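Local coordinates for protein tubulin-binding cofactor A (PDB 4CQI) that probably captures and stabilises beta-tubulin in a quasi-native conformation during an early step of tubulin folding, at residues A[30-35]-A[116-121]; A[23-28]-A[109-114]; A[40-45]-A[86-91]. All blocks are in the same frame, centred on the assembly; numbering follows the deposited sequence.

Contact 1 (A[30-35]-A[116-121]); sequences IKVSAL and RATMAD
Leu35 CD2 lies over one face of the Thr118-Met119 peptide, 3.8 Å from Met119 N; the rest of the contact is made by methyl, methylene and hydroxyl groups of Val32, Leu35, Thr118 and Met119. This is parallel packing inside the three-helix bundle of the TBCA family, joining helix 23-62 to the short helix 109-125. The two segment axes approach to 9.9 Å and run in similar N-to-C directions, 25° apart, with the CA atoms of Val32 and Thr118 the nearest pair, 7.0 Å apart.

Leu35 and Thr118 point at each other from their respective helices and overlap flank to flank, passing in opposite directions. Thr118 CG2 lies 3.6 Å from Leu35 CD2 and 3.7 Å from Leu35 CG, so one methyl sits against both the branch point and one of its arms. The first torsion of Thr118 (chi1 -56°) sorts its two branches: CG2 is swung anti to the backbone N and presented to Leu35, while OG1 stays near the N and bonds to the carbonyl of Leu114 one turn earlier. With its hydrogen bond spent within its own helix, the hydroxyl can border on hydrocarbon in this buried place.

Helix 67-100 packs alongside, Leu35 touching Ser91 and Val92, and Met119 touching Leu95 and Leu99. Met119 offers its CG to Leu35 CD2 at 3.9 Å, and on the other flank Val32 CG1 stands 3.9 Å from Thr118 OG1.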
loop_
_atom_site.group_PDB
_atom_site.type_symbol
_atom_site.label_atom_id
_atom_site.label_comp_id
_atom_site.label_asym_id
_atom_site.label_seq_id
_atom_site.Cartn_x
_atom_site.Cartn_y
_atom_site.Cartn_z
ATOM N N ILE A 30 -14.336 -5.219 -4.644
ATOM C CA ILE A 30 -13.395 -5.880 -3.759
ATOM C C ILE A 30 -11.965 -5.540 -4.150
ATOM O O ILE A 30 -11.132 -5.252 -3.280
ATOM C CB ILE A 30 -13.570 -7.413 -3.778
ATOM C CG1 ILE A 30 -14.896 -7.822 -3.115
ATOM C CG2 ILE A 30 -12.393 -8.117 -3.093
ATOM C CD1 ILE A 30 -15.363 -9.206 -3.563
ATOM N N LYS A 31 -11.679 -5.592 -5.439
ATOM C CA LYS A 31 -10.314 -5.283 -5.904
ATOM C C LYS A 31 -9.935 -3.809 -5.642
ATOM O O LYS A 31 -8.811 -3.530 -5.226
ATOM C CB LYS A 31 -10.120 -5.665 -7.361
ATOM C CG LYS A 31 -10.247 -7.158 -7.662
ATOM C CD LYS A 31 -9.909 -7.439 -9.138
ATOM C CE LYS A 31 -10.057 -8.945 -9.437
ATOM N NZ LYS A 31 -9.092 -9.804 -8.696
ATOM N N VAL A 32 -10.884 -2.885 -5.833
ATOM C CA VAL A 32 -10.640 -1.465 -5.578
ATOM C C VAL A 32 -10.378 -1.267 -4.092
ATOM O O VAL A 32 -9.436 -0.546 -3.721
ATOM C CB VAL A 32 -11.802 -0.577 -6.092
ATOM C CG1 VAL A 32 -11.697 0.859 -5.552
ATOM C CG2 VAL A 32 -11.804 -0.600 -7.621
ATOM N N SER A 33 -11.179 -1.895 -3.240
ATOM C CA SER A 33 -10.993 -1.780 -1.781
ATOM C C SER A 33 -9.651 -2.358 -1.361
ATOM O O SER A 33 -8.914 -1.766 -0.522
ATOM C CB SER A 33 -12.134 -2.455 -1.011
ATOM O OG SER A 33 -11.866 -2.485 0.385
ATOM N N ALA A 34 -9.292 -3.501 -1.932
ATOM C CA ALA A 34 -7.996 -4.093 -1.626
ATOM C C ALA A 34 -6.826 -3.156 -1.984
ATOM O O ALA A 34 -5.859 -3.015 -1.193
ATOM C CB ALA A 34 -7.876 -5.441 -2.337
ATOM N N LEU A 35 -6.895 -2.521 -3.163
ATOM C CA LEU A 35 -5.859 -1.632 -3.645
ATOM C C LEU A 35 -5.740 -0.408 -2.710
ATOM O O LEU A 35 -4.633 0.002 -2.330
ATOM C CB LEU A 35 -6.110 -1.170 -5.089
ATOM C CG LEU A 35 -5.176 -0.070 -5.620
ATOM C CD1 LEU A 35 -3.666 -0.352 -5.454
ATOM C CD2 LEU A 35 -5.499 0.262 -7.071
ATOM N N ARG A 116 -10.211 3.753 -11.626
ATOM C CA ARG A 116 -9.155 4.514 -12.284
ATOM C C ARG A 116 -8.461 5.526 -11.345
ATOM O O ARG A 116 -7.224 5.660 -11.368
ATOM C CB ARG A 116 -9.671 5.206 -13.536
ATOM C CG ARG A 116 -10.094 4.218 -14.617
ATOM C CD ARG A 116 -10.330 4.927 -15.951
ATOM N NE ARG A 116 -11.734 5.270 -16.172
ATOM C CZ ARG A 116 -12.646 4.455 -16.706
ATOM N NH1 ARG A 116 -12.332 3.209 -17.086
ATOM N NH2 ARG A 116 -13.890 4.898 -16.860
ATOM N N ALA A 117 -9.232 6.254 -10.536
ATOM C CA ALA A 117 -8.646 7.180 -9.538
ATOM C C ALA A 117 -7.694 6.484 -8.538
ATOM O O ALA A 117 -6.607 7.013 -8.195
ATOM C CB ALA A 117 -9.767 7.939 -8.780
ATOM N N THR A 118 -8.094 5.295 -8.109
ATOM C CA THR A 118 -7.367 4.536 -7.071
ATOM C C THR A 118 -6.085 3.982 -7.679
ATOM O O THR A 118 -5.025 4.046 -7.049
ATOM C CB THR A 118 -8.244 3.406 -6.495
ATOM O OG1 THR A 118 -9.462 3.965 -5.994
ATOM C CG2 THR A 118 -7.559 2.682 -5.336
ATOM N N MET A 119 -6.148 3.479 -8.926
ATOM C CA MET A 119 -4.909 3.127 -9.646
ATOM C C MET A 119 -3.964 4.308 -9.793
ATOM O O MET A 119 -2.760 4.174 -9.528
ATOM C CB MET A 119 -5.226 2.493 -11.018
ATOM C CG MET A 119 -5.890 1.143 -10.898
ATOM S SD MET A 119 -6.083 0.277 -12.489
ATOM C CE MET A 119 -7.331 1.281 -13.237
ATOM N N ALA A 120 -4.487 5.465 -10.193
ATOM C CA ALA A 120 -3.659 6.676 -10.286
ATOM C C ALA A 120 -3.040 7.061 -8.934
ATOM O O ALA A 120 -1.851 7.394 -8.885
ATOM C CB ALA A 120 -4.435 7.834 -10.887
ATOM N N ASP A 121 -3.811 6.970 -7.845
ATOM C CA ASP A 121 -3.273 7.153 -6.474
ATOM C C ASP A 121 -2.147 6.171 -6.146
ATOM O O ASP A 121 -1.139 6.569 -5.542
ATOM C CB ASP A 121 -4.356 7.024 -5.384
ATOM C CG ASP A 121 -5.383 8.148 -5.415
ATOM O OD1 ASP A 121 -5.104 9.235 -5.959
ATOM O OD2 ASP A 121 -6.488 7.944 -4.859
#

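Contact 2 (A[23-28]-A[109-114]); sequences PNEKTL and EELLDL
Leu28 and Leu111 both carry CG anti to the backbone N (chi1 -174° and -179°), which throws each isobutyl group across the gap between their helices until the two overlap. They pass one another in opposite directions, Leu28 CD2 ending 3.8 Å from Leu111 CG and 3.9 Å from Leu111 CD2. Leu112 instead has CG anti to the carbonyl carbon and beside its backbone N, and this turns a side chain that leaves the helix at an angle back inward: its CD2 comes within 3.9 Å of Leu28 CD2. One methyl of Leu28 is thus held against two consecutive leucines.

Leu111 CD2 reaches further, to the backbone of the first turn, where Glu25 O is 3.7 Å away. The methylene CG of Glu25 lies alongside the same methyl in the conformer described, one of two deposited, so this part of the contact is less certain. In that conformer the Glu25 carboxylate, beyond CG, forms a salt bridge with Arg29 and accepts a hydrogen bond from Asn108 ND2. Asn108 OD1 in turn accepts from Leu111 N, tying the start of helix 109-125 to the same polar fringe.

The contact joins the opening turns of helices 23-62 and 109-125 near one end of the three-helix bundle, where the segments run 31° apart in nearly the same direction. From helix 67-100, Leu95 touches Leu28 and Leu99 touches Leu112, and Val106 of the loop before helix 109-125 adds to the apolar cover of Leu28. No hydrogen bond crosses between the two segments: the grip is hydrophobic, provided mainly by three leucines, and the polar links through Glu25 and Asn108 lie at its margin.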
loop_
_atom_site.group_PDB
_atom_site.type_symbol
_atom_site.label_atom_id
_atom_site.label_comp_id
_atom_site.label_asym_id
_atom_site.label_seq_id
_atom_site.Cartn_x
_atom_site.Cartn_y
_atom_site.Cartn_z
ATOM N N PRO A 23 -22.000 -9.837 -10.619
ATOM C CA PRO A 23 -20.787 -10.430 -10.017
ATOM C C PRO A 23 -19.514 -9.701 -10.431
ATOM O O PRO A 23 -18.569 -9.643 -9.626
ATOM C CB PRO A 23 -20.794 -11.874 -10.525
ATOM C CG PRO A 23 -21.645 -11.845 -11.748
ATOM C CD PRO A 23 -22.654 -10.756 -11.575
ATOM N N ASN A 24 -19.479 -9.136 -11.642
ATOM C CA ASN A 24 -18.313 -8.363 -12.062
ATOM C C ASN A 24 -18.188 -7.036 -11.302
ATOM O O ASN A 24 -17.078 -6.547 -11.034
ATOM C CB ASN A 24 -18.267 -8.127 -13.565
ATOM C CG ASN A 24 -19.507 -7.440 -14.118
ATOM O OD1 ASN A 24 -20.588 -7.442 -13.495
ATOM N ND2 ASN A 24 -19.359 -6.872 -15.321
ATOM N N GLU A 25 -19.336 -6.455 -10.941
ATOM C CA GLU A 25 -19.367 -5.217 -10.153
ATOM C C GLU A 25 -18.812 -5.503 -8.772
ATOM O O GLU A 25 -18.004 -4.742 -8.241
ATOM C CB GLU A 25 -20.812 -4.664 -10.043
ATOM C CG GLU A 25 -20.903 -3.331 -9.308
ATOM C CD GLU A 25 -22.312 -2.737 -9.191
ATOM O OE1 GLU A 25 -23.337 -3.463 -9.263
ATOM O OE2 GLU A 25 -22.380 -1.513 -8.981
ATOM N N LYS A 26 -19.269 -6.609 -8.185
ATOM C CA LYS A 26 -18.885 -7.018 -6.834
ATOM C C LYS A 26 -17.371 -7.285 -6.749
ATOM O O LYS A 26 -16.679 -6.857 -5.786
ATOM C CB LYS A 26 -19.664 -8.276 -6.422
ATOM C CG LYS A 26 -19.282 -8.845 -5.067
ATOM C CD LYS A 26 -19.807 -10.263 -4.851
ATOM C CE LYS A 26 -19.258 -10.881 -3.562
ATOM N NZ LYS A 26 -20.112 -10.563 -2.372
ATOM N N THR A 27 -16.858 -7.996 -7.746
ATOM C CA THR A 27 -15.415 -8.309 -7.813
ATOM C C THR A 27 -14.601 -7.026 -7.981
ATOM O O THR A 27 -13.569 -6.827 -7.286
ATOM C CB THR A 27 -15.156 -9.322 -8.934
ATOM O OG1 THR A 27 -15.788 -10.561 -8.552
ATOM C CG2 THR A 27 -13.681 -9.548 -9.156
ATOM N N LEU A 28 -15.043 -6.156 -8.881
ATOM C CA LEU A 28 -14.356 -4.870 -9.078
ATOM C C LEU A 28 -14.249 -4.069 -7.779
ATOM O O LEU A 28 -13.192 -3.512 -7.455
ATOM C CB LEU A 28 -15.012 -4.043 -10.172
ATOM C CG LEU A 28 -14.358 -2.743 -10.613
ATOM C CD1 LEU A 28 -12.882 -2.939 -10.983
ATOM C CD2 LEU A 28 -15.127 -2.096 -11.788
ATOM N N GLU A 109 -20.576 3.684 -13.967
ATOM C CA GLU A 109 -19.617 4.722 -14.276
ATOM C C GLU A 109 -18.796 5.259 -13.071
ATOM O O GLU A 109 -17.608 5.548 -13.204
ATOM C CB GLU A 109 -20.394 5.882 -14.910
ATOM C CG GLU A 109 -19.675 7.188 -15.156
ATOM C CD GLU A 109 -20.647 8.301 -15.618
ATOM O OE1 GLU A 109 -21.582 8.028 -16.415
ATOM O OE2 GLU A 109 -20.478 9.457 -15.176
ATOM N N GLU A 110 -19.442 5.457 -11.933
ATOM C CA GLU A 110 -18.749 5.977 -10.742
ATOM C C GLU A 110 -17.747 4.956 -10.152
ATOM O O GLU A 110 -16.669 5.361 -9.658
ATOM C CB GLU A 110 -19.745 6.428 -9.660
ATOM C CG GLU A 110 -20.419 7.768 -10.020
ATOM C CD GLU A 110 -21.496 7.625 -11.073
ATOM O OE1 GLU A 110 -22.098 6.534 -11.146
ATOM O OE2 GLU A 110 -21.747 8.610 -11.827
ATOM N N LEU A 111 -18.084 3.664 -10.202
ATOM C CA LEU A 111 -17.133 2.607 -9.782
ATOM C C LEU A 111 -15.950 2.520 -10.732
ATOM O O LEU A 111 -14.806 2.351 -10.287
ATOM C CB LEU A 111 -17.803 1.235 -9.684
ATOM C CG LEU A 111 -16.958 0.042 -9.228
ATOM C CD1 LEU A 111 -16.263 0.276 -7.901
ATOM C CD2 LEU A 111 -17.835 -1.192 -9.139
ATOM N N LEU A 112 -16.192 2.630 -12.040
ATOM C CA LEU A 112 -15.075 2.685 -12.983
ATOM C C LEU A 112 -14.177 3.905 -12.749
ATOM O O LEU A 112 -12.923 3.793 -12.795
ATOM C CB LEU A 112 -15.577 2.657 -14.439
ATOM C CG LEU A 112 -16.235 1.378 -14.924
ATOM C CD1 LEU A 112 -16.766 1.651 -16.341
ATOM C CD2 LEU A 112 -15.215 0.230 -14.930
ATOM N N ASP A 113 -14.780 5.061 -12.464
ATOM C CA ASP A 113 -13.999 6.283 -12.194
ATOM C C ASP A 113 -13.192 6.068 -10.926
ATOM O O ASP A 113 -12.010 6.395 -10.890
ATOM C CB ASP A 113 -14.868 7.533 -12.008
ATOM C CG ASP A 113 -15.483 8.056 -13.314
ATOM O OD1 ASP A 113 -15.094 7.629 -14.418
ATOM O OD2 ASP A 113 -16.393 8.927 -13.238
ATOM N N LEU A 114 -13.811 5.498 -9.906
ATOM C CA LEU A 114 -13.126 5.229 -8.664
ATOM C C LEU A 114 -11.944 4.234 -8.868
ATOM O O LEU A 114 -10.870 4.412 -8.289
ATOM C CB LEU A 114 -14.101 4.657 -7.662
ATOM C CG LEU A 114 -13.523 4.313 -6.304
ATOM C CD1 LEU A 114 -12.916 5.557 -5.667
ATOM C CD2 LEU A 114 -14.596 3.680 -5.431
#

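Contact 3 (A[40-45]-A[86-91]); sequences KDLEFA and NRIMAS
Asp41 OD2 takes a hydrogen bond from Arg87 NH1 at 3.0 Å, the stronger half of a salt bridge between helices 23-62 and 67-100. The N-H...O angle is 154°, and the oxygen receives the donor on its anti lone pair, away from OD1. Arg87 NH2 reaches the same OD2 only weakly, at 3.5 Å. OD2 meets the guanidinium at its edge, 14° out of its plane, and the two flat groups are nearly coplanar. A water donates to Asp41 OD2 at 2.6 Å; its modelled separation of 2.5 Å from Arg87 NH2 is unusually short, which leaves a water bridge between the two doubtful.

Beside the charged pair, Leu42 and Ile88 meet almost at right angles. Ile88 CD1, the end of the longer branch, presses on Leu42 CD2 at 3.4 Å, tighter than usual for two methyls, and also lies 3.7 Å from Leu42 CB.

Positioning comes from further out. The Arg87 chain bends at its third torsion (66°), bringing the guanidinium round to Asp41, and it also touches Thr38, one turn earlier on the acid's own helix. Ile88 packs on Leu35 and Thr38, while Leu42 also touches Val81, Ser84 and Val85 of helix 67-100 and Ala125 near the end of helix 109-125.

The two helices form the antiparallel hairpin of the bundle, and helix 23-62 here lies within a predicted coiled coil. A buried apolar pair flanked by a partly exposed ion pair is coiled-coil-like chemistry: packing supplies the close fit, and the salt bridge probably adds a modest electrostatic preference for this pairing.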
loop_
_atom_site.group_PDB
_atom_site.type_symbol
_atom_site.label_atom_id
_atom_site.label_comp_id
_atom_site.label_asym_id
_atom_site.label_seq_id
_atom_site.Cartn_x
_atom_site.Cartn_y
_atom_site.Cartn_z
ATOM N N LYS A 40 -2.818 2.759 1.695
ATOM C CA LYS A 40 -2.776 3.253 3.057
ATOM C C LYS A 40 -1.647 2.549 3.828
ATOM O O LYS A 40 -0.894 3.203 4.573
ATOM C CB LYS A 40 -4.134 3.059 3.751
ATOM C CG LYS A 40 -5.319 3.757 3.075
ATOM C CD LYS A 40 -5.161 5.264 3.017
ATOM C CE LYS A 40 -6.527 5.953 2.864
ATOM N NZ LYS A 40 -6.410 7.423 2.591
ATOM N N ASP A 41 -1.481 1.251 3.590
ATOM C CA ASP A 41 -0.352 0.501 4.200
ATOM C C ASP A 41 0.987 1.165 3.940
ATOM O O ASP A 41 1.828 1.259 4.844
ATOM C CB ASP A 41 -0.309 -0.991 3.764
ATOM C CG ASP A 41 -1.458 -1.838 4.345
ATOM O OD1 ASP A 41 -2.091 -1.395 5.328
ATOM O OD2 ASP A 41 -1.742 -2.926 3.784
ATOM N N LEU A 42 1.234 1.571 2.699
ATOM C CA LEU A 42 2.520 2.179 2.392
ATOM C C LEU A 42 2.642 3.518 3.134
ATOM O O LEU A 42 3.702 3.848 3.663
ATOM C CB LEU A 42 2.671 2.379 0.890
ATOM C CG LEU A 42 3.887 3.149 0.437
ATOM C CD1 LEU A 42 5.206 2.468 0.870
ATOM C CD2 LEU A 42 3.800 3.393 -1.075
ATOM N N GLU A 43 1.566 4.305 3.153
ATOM C CA GLU A 43 1.615 5.622 3.820
ATOM C C GLU A 43 1.979 5.454 5.282
ATOM O O GLU A 43 2.870 6.153 5.802
ATOM C CB GLU A 43 0.278 6.380 3.715
ATOM C CG GLU A 43 -0.159 6.664 2.278
ATOM C CD GLU A 43 -1.581 7.251 2.117
ATOM O OE1 GLU A 43 -2.391 7.219 3.088
ATOM O OE2 GLU A 43 -1.893 7.726 0.988
ATOM N N PHE A 44 1.325 4.503 5.942
ATOM C CA PHE A 44 1.624 4.293 7.377
ATOM C C PHE A 44 3.041 3.738 7.554
ATOM O O PHE A 44 3.733 4.145 8.501
ATOM C CB PHE A 44 0.602 3.391 8.040
ATOM C CG PHE A 44 -0.749 4.008 8.215
ATOM C CD1 PHE A 44 -0.936 5.112 9.040
ATOM C CD2 PHE A 44 -1.854 3.468 7.590
ATOM C CE1 PHE A 44 -2.199 5.631 9.224
ATOM C CE2 PHE A 44 -3.125 4.008 7.751
ATOM C CZ PHE A 44 -3.300 5.102 8.559
ATOM N N ALA A 45 3.481 2.837 6.659
ATOM C CA ALA A 45 4.836 2.260 6.702
ATOM C C ALA A 45 5.954 3.311 6.567
ATOM O O ALA A 45 6.959 3.287 7.306
ATOM C CB ALA A 45 5.000 1.156 5.639
ATOM N N ASN A 86 5.638 -3.083 -3.569
ATOM C CA ASN A 86 5.435 -4.281 -4.431
ATOM C C ASN A 86 3.975 -4.763 -4.374
ATOM O O ASN A 86 3.402 -5.147 -5.409
ATOM C CB ASN A 86 6.421 -5.394 -4.070
ATOM C CG ASN A 86 7.864 -4.980 -4.285
ATOM O OD1 ASN A 86 8.127 -4.045 -5.065
ATOM N ND2 ASN A 86 8.826 -5.644 -3.553
ATOM N N ARG A 87 3.379 -4.694 -3.182
ATOM C CA ARG A 87 1.976 -5.040 -3.007
ATOM C C ARG A 87 1.044 -4.089 -3.714
ATOM O O ARG A 87 0.045 -4.527 -4.299
ATOM C CB ARG A 87 1.584 -5.184 -1.517
ATOM C CG ARG A 87 2.285 -6.306 -0.755
ATOM C CD ARG A 87 2.053 -6.169 0.747
ATOM N NE ARG A 87 0.635 -6.365 1.107
ATOM C CZ ARG A 87 -0.168 -5.454 1.646
ATOM N NH1 ARG A 87 0.261 -4.220 1.954
ATOM N NH2 ARG A 87 -1.421 -5.809 1.916
ATOM N N ILE A 88 1.332 -2.786 -3.699
ATOM C CA ILE A 88 0.528 -1.831 -4.450
ATOM C C ILE A 88 0.593 -2.171 -5.905
ATOM O O ILE A 88 -0.438 -2.284 -6.579
ATOM C CB ILE A 88 0.984 -0.367 -4.280
ATOM C CG1 ILE A 88 0.703 0.119 -2.847
ATOM C CG2 ILE A 88 0.261 0.538 -5.280
ATOM C CD1 ILE A 88 1.488 1.398 -2.472
ATOM N N MET A 89 1.819 -2.352 -6.425
ATOM C CA MET A 89 1.947 -2.647 -7.843
ATOM C C MET A 89 1.264 -3.942 -8.263
ATOM O O MET A 89 0.678 -3.975 -9.336
ATOM C CB MET A 89 3.413 -2.613 -8.266
ATOM C CG MET A 89 4.082 -1.270 -8.100
ATOM S SD MET A 89 3.460 0.009 -9.213
ATOM C CE MET A 89 2.033 0.609 -8.424
ATOM N N ALA A 90 1.317 -4.980 -7.446
ATOM C CA ALA A 90 0.662 -6.248 -7.775
ATOM C C ALA A 90 -0.867 -6.070 -7.805
ATOM O O ALA A 90 -1.560 -6.616 -8.691
ATOM C CB ALA A 90 1.066 -7.361 -6.788
ATOM N N SER A 91 -1.368 -5.242 -6.898
ATOM C CA SER A 91 -2.804 -4.930 -6.831
ATOM C C SER A 91 -3.270 -4.069 -8.015
ATOM O O SER A 91 -4.372 -4.277 -8.570
ATOM C CB SER A 91 -3.090 -4.273 -5.459
ATOM O OG SER A 91 -4.469 -3.999 -5.317
HETATM O O HOH W 1 -3.466 -4.572 2.716
#

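In the fold
All three contacts use helix 23-62, which is the common spine of the bundle. Contacts 2 and 1 follow each other along it, centres 10 Å apart, and both pair it with helix 109-125; they meet where Val32 touches Leu114. Contact 3 comes next, 11 Å beyond contact 1 and 21 Å from contact 2, and pairs the spine with helix 67-100 near the centre of the chain. In sequence it is nested within the loops closed by the other two. Contacts 1 and 3 meet at Leu35. The third helix thus lies along roughly one half of the long antiparallel hairpin, from its end at contact 2 to about the chain centre.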